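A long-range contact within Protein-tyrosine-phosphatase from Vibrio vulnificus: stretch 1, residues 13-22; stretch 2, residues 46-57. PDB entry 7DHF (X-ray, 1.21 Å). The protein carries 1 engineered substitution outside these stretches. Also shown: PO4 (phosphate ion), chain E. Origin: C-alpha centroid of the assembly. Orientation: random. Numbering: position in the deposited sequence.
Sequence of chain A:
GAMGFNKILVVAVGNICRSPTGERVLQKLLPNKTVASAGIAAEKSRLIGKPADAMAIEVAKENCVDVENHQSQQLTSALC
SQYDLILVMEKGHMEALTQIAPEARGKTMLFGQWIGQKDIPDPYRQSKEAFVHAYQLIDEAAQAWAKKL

Stretch 1, residues 13-22: VGNICRSPTG
Stretch 2 (46-57) RLIGKPADAMAI

Stretch 1 (13-22) is a loop that wraps a phosphate ion and runs into a helix beginning at Arg 18, with Cys 17 at the N-cap; stretch 2 (46-57) packs against it through a loop, a type II turn and the start of a second helix, burying 392 Å² summed over both sides. The register is marked by two CA pairs, Gly 14 with Leu 47 at 6.7 Å and Ile 16 with Ala 52 at 4.3 Å. The loop binds the phosphate through its backbone amides and the side chains of Arg 18 and Ser 19: Val 13 N and Gly 14 N donate to its O4 (2.8 and 2.9 Å), Ile 16 N and Cys 17 N to O1 (3.1 and 3.0 Å), Arg 18 N and NE to O2 (2.7 and 2.8 Å), and Ser 19 N and OG to O3 (3.0 and 2.6 Å).

Stretch 2 opens with Arg 46 (phi/psi 64/32), exposed and out of reach. Leu 47 (-105/-7) points toward stretch 1 as an m,t rotamer; its CD1 lies 3.6 Å from Gly 14 O and 3.8 Å from Ile 16 CD1. Gly 14 (-94/-20) suits this approach, because an ideal CB there would sit a tight 3.1 Å from Leu 47 CD1. The type II turn runs from Leu 47 to Lys 50, closed by Lys 50 N donating to Leu 47 O at 2.9 Å. Ile 48 (-56/130) points away, and Gly 49 takes 90/-14, where a CB would jam against the preceding carbonyl oxygen. Lys 50 (-71/150; m,m,t,m) starts toward stretch 1, its CB 4.4 Å from Ile 16 CG2, but its end leads away and stays exposed.

The CA-to-CB bond of Pro 51 (-73/170) points away, and its O lies 3.6 Å from Ile 16 CG2. Ile 16 (-127/-18; p,t), buried, thus spans from Leu 47 to Pro 51 and gives up 101 Å², the largest share of any residue. Ala 52 (-61/149) places its CA 3.3 Å from Ile 16 O in a CA-H...O contact, and its buried methyl, CB, packs 4.2 Å from Pro 20 CG.

The one direct hydrogen bond between the stretches follows: Asp 53 N donates to Ile 16 O at 2.8 Å and a nearly straight 168°. Asp 53 (-54/137, chi1 t) points toward stretch 1, with CB 3.7 Å from Cys 17 SG (Cys 17 chi1 m), while its OD2 caps the second helix by accepting from Met 55 N at 2.8 Å.

In that helix Ala 54 faces away and Met 55 is out of reach. Ala 56 points its methyl toward stretch 1, CB 3.9 Å from Thr 21 OG1. Thr 21 (chi1 m) donates OG1 to Cys 17 O at 2.8 Å; a water bridges the helices, donating to Thr 21 OG1 (2.9 Å) and Ala 56 O (2.8 Å). Ile 57 points away, its N donating to Asp 53 O at 2.9 Å.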

# COMPACT_ATOMS: atom_id res chain seq x y z
N VAL A 13 6.06 1.42 -4.44
CA VAL A 13 7.08 1.27 -5.48
C VAL A 13 7.37 -0.20 -5.80
O VAL A 13 7.23 -0.63 -6.94
CB VAL A 13 8.36 2.05 -5.13
CG1 VAL A 13 9.44 1.84 -6.18
CG2 VAL A 13 8.05 3.53 -4.98
N GLY A 14 7.80 -0.96 -4.80
CA GLY A 14 8.18 -2.34 -5.03
C GLY A 14 7.07 -3.35 -4.81
O GLY A 14 7.14 -4.48 -5.30
N ASN A 15 6.05 -2.95 -4.05
CA ASN A 15 4.96 -3.83 -3.66
C ASN A 15 5.46 -5.04 -2.88
O ASN A 15 4.95 -6.16 -3.02
CB ASN A 15 4.10 -4.24 -4.87
CG ASN A 15 2.74 -4.81 -4.48
OD1 ASN A 15 2.23 -5.73 -5.13
ND2 ASN A 15 2.13 -4.27 -3.43
N ILE A 16 6.47 -4.82 -2.03
CA ILE A 16 6.96 -5.86 -1.13
C ILE A 16 7.00 -5.44 0.33
O ILE A 16 7.07 -6.32 1.21
CB ILE A 16 8.35 -6.40 -1.57
CG1 ILE A 16 9.36 -5.26 -1.69
CG2 ILE A 16 8.23 -7.17 -2.88
CD1 ILE A 16 10.81 -5.72 -1.79
N CYS A 17 6.97 -4.14 0.66
CA CYS A 17 7.07 -3.70 2.05
C CYS A 17 5.83 -2.93 2.49
O CYS A 17 4.95 -3.50 3.14
CB CYS A 17 8.33 -2.86 2.25
SG CYS A 17 9.88 -3.80 2.09
N ARG A 18 5.75 -1.64 2.15
CA ARG A 18 4.68 -0.80 2.68
C ARG A 18 3.33 -1.17 2.07
O ARG A 18 2.33 -1.27 2.78
CB ARG A 18 4.96 0.67 2.38
CG ARG A 18 6.17 1.24 3.07
CD ARG A 18 6.59 2.53 2.40
NE ARG A 18 7.05 2.28 1.03
CZ ARG A 18 7.44 3.22 0.19
NH1 ARG A 18 7.43 4.50 0.55
NH2 ARG A 18 7.83 2.89 -1.03
N SER A 19 3.28 -1.33 0.75
CA SER A 19 1.97 -1.47 0.12
C SER A 19 1.30 -2.80 0.45
O SER A 19 0.09 -2.82 0.68
CB SER A 19 2.03 -1.17 -1.39
OG SER A 19 3.03 -1.91 -2.06
N PRO A 20 2.02 -3.94 0.51
CA PRO A 20 1.34 -5.15 1.02
C PRO A 20 0.94 -5.03 2.48
O PRO A 20 -0.12 -5.54 2.86
CB PRO A 20 2.37 -6.27 0.79
CG PRO A 20 3.67 -5.58 0.66
CD PRO A 20 3.38 -4.25 0.04
N THR A 21 1.75 -4.37 3.30
CA THR A 21 1.38 -4.17 4.70
C THR A 21 0.11 -3.33 4.79
O THR A 21 -0.84 -3.70 5.49
CB THR A 21 2.53 -3.51 5.46
OG1 THR A 21 3.68 -4.37 5.44
CG2 THR A 21 2.14 -3.25 6.91
N GLY A 22 0.07 -2.20 4.08
CA GLY A 22 -1.12 -1.37 4.09
C GLY A 22 -2.34 -2.09 3.56
O GLY A 22 -3.44 -1.92 4.08
N ARG A 46 12.36 -6.07 -10.77
CA ARG A 46 12.47 -7.52 -10.86
C ARG A 46 11.77 -8.21 -9.68
O ARG A 46 12.18 -9.29 -9.24
CB ARG A 46 13.93 -7.98 -10.97
CG ARG A 46 14.67 -7.36 -12.15
CD ARG A 46 16.15 -7.74 -12.15
NE ARG A 46 16.83 -7.33 -10.93
CZ ARG A 46 17.23 -6.09 -10.67
NH1 ARG A 46 17.84 -5.81 -9.53
NH2 ARG A 46 17.01 -5.11 -11.54
N LEU A 47 10.70 -7.59 -9.18
CA LEU A 47 10.01 -8.08 -7.99
C LEU A 47 8.68 -8.77 -8.27
O LEU A 47 8.10 -9.32 -7.33
CB LEU A 47 9.78 -6.93 -7.00
CG LEU A 47 11.04 -6.34 -6.36
CD1 LEU A 47 10.70 -5.10 -5.54
CD2 LEU A 47 11.75 -7.37 -5.48
N ILE A 48 8.18 -8.76 -9.51
CA ILE A 48 6.87 -9.35 -9.77
C ILE A 48 6.84 -10.79 -9.31
O ILE A 48 7.73 -11.59 -9.64
CB ILE A 48 6.49 -9.21 -11.25
CG1 ILE A 48 6.27 -7.74 -11.61
CG2 ILE A 48 5.25 -10.06 -11.57
CD1 ILE A 48 5.85 -7.50 -13.05
N GLY A 49 5.81 -11.15 -8.54
CA GLY A 49 5.66 -12.48 -8.00
C GLY A 49 6.30 -12.69 -6.65
O GLY A 49 5.99 -13.69 -5.99
N LYS A 50 7.16 -11.79 -6.21
CA LYS A 50 7.87 -11.99 -4.96
C LYS A 50 6.92 -11.83 -3.77
O LYS A 50 5.96 -11.06 -3.83
CB LYS A 50 9.01 -10.99 -4.83
CG LYS A 50 10.17 -11.25 -5.78
CD LYS A 50 11.04 -12.41 -5.30
CE LYS A 50 12.18 -12.72 -6.26
NZ LYS A 50 11.69 -13.31 -7.53
N PRO A 51 7.18 -12.54 -2.68
CA PRO A 51 6.37 -12.35 -1.47
C PRO A 51 6.72 -11.03 -0.81
O PRO A 51 7.68 -10.34 -1.16
CB PRO A 51 6.78 -13.53 -0.59
CG PRO A 51 8.19 -13.80 -0.98
CD PRO A 51 8.26 -13.52 -2.46
N ALA A 52 5.90 -10.66 0.18
CA ALA A 52 6.24 -9.52 1.00
C ALA A 52 7.56 -9.79 1.72
O ALA A 52 7.92 -10.93 2.02
CB ALA A 52 5.14 -9.25 2.02
N ASP A 53 8.31 -8.71 1.96
CA ASP A 53 9.57 -8.81 2.66
C ASP A 53 9.39 -9.54 3.99
O ASP A 53 8.43 -9.30 4.72
CB ASP A 53 10.10 -7.40 2.91
CG ASP A 53 11.48 -7.40 3.53
OD1 ASP A 53 12.46 -7.15 2.80
OD2 ASP A 53 11.58 -7.63 4.76
N ALA A 54 10.33 -10.44 4.30
CA ALA A 54 10.18 -11.29 5.48
C ALA A 54 10.02 -10.47 6.75
O ALA A 54 9.26 -10.85 7.65
CB ALA A 54 11.38 -12.23 5.60
N MET A 55 10.73 -9.34 6.86
CA MET A 55 10.61 -8.54 8.07
C MET A 55 9.28 -7.80 8.11
O MET A 55 8.73 -7.58 9.19
CB MET A 55 11.78 -7.56 8.17
CG MET A 55 11.90 -6.89 9.54
SD MET A 55 12.18 -8.09 10.87
CE MET A 55 13.90 -8.52 10.58
N ALA A 56 8.76 -7.39 6.95
CA ALA A 56 7.41 -6.82 6.91
C ALA A 56 6.38 -7.84 7.37
O ALA A 56 5.46 -7.51 8.13
CB ALA A 56 7.09 -6.32 5.51
N ILE A 57 6.51 -9.10 6.93
CA ILE A 57 5.60 -10.14 7.38
C ILE A 57 5.70 -10.32 8.88
O ILE A 57 4.68 -10.43 9.58
CB ILE A 57 5.88 -11.46 6.62
CG1 ILE A 57 5.68 -11.28 5.12
CG2 ILE A 57 4.99 -12.58 7.16
CD1 ILE A 57 6.03 -12.50 4.28
P PO4 E . 6.87 -0.86 -1.19
O1 PO4 E . 7.71 -2.10 -1.39
O2 PO4 E . 7.12 -0.35 0.21
O3 PO4 E . 5.42 -1.26 -1.34
O4 PO4 E . 7.26 0.18 -2.20
O HOH W 1 4.75 -4.83 8.06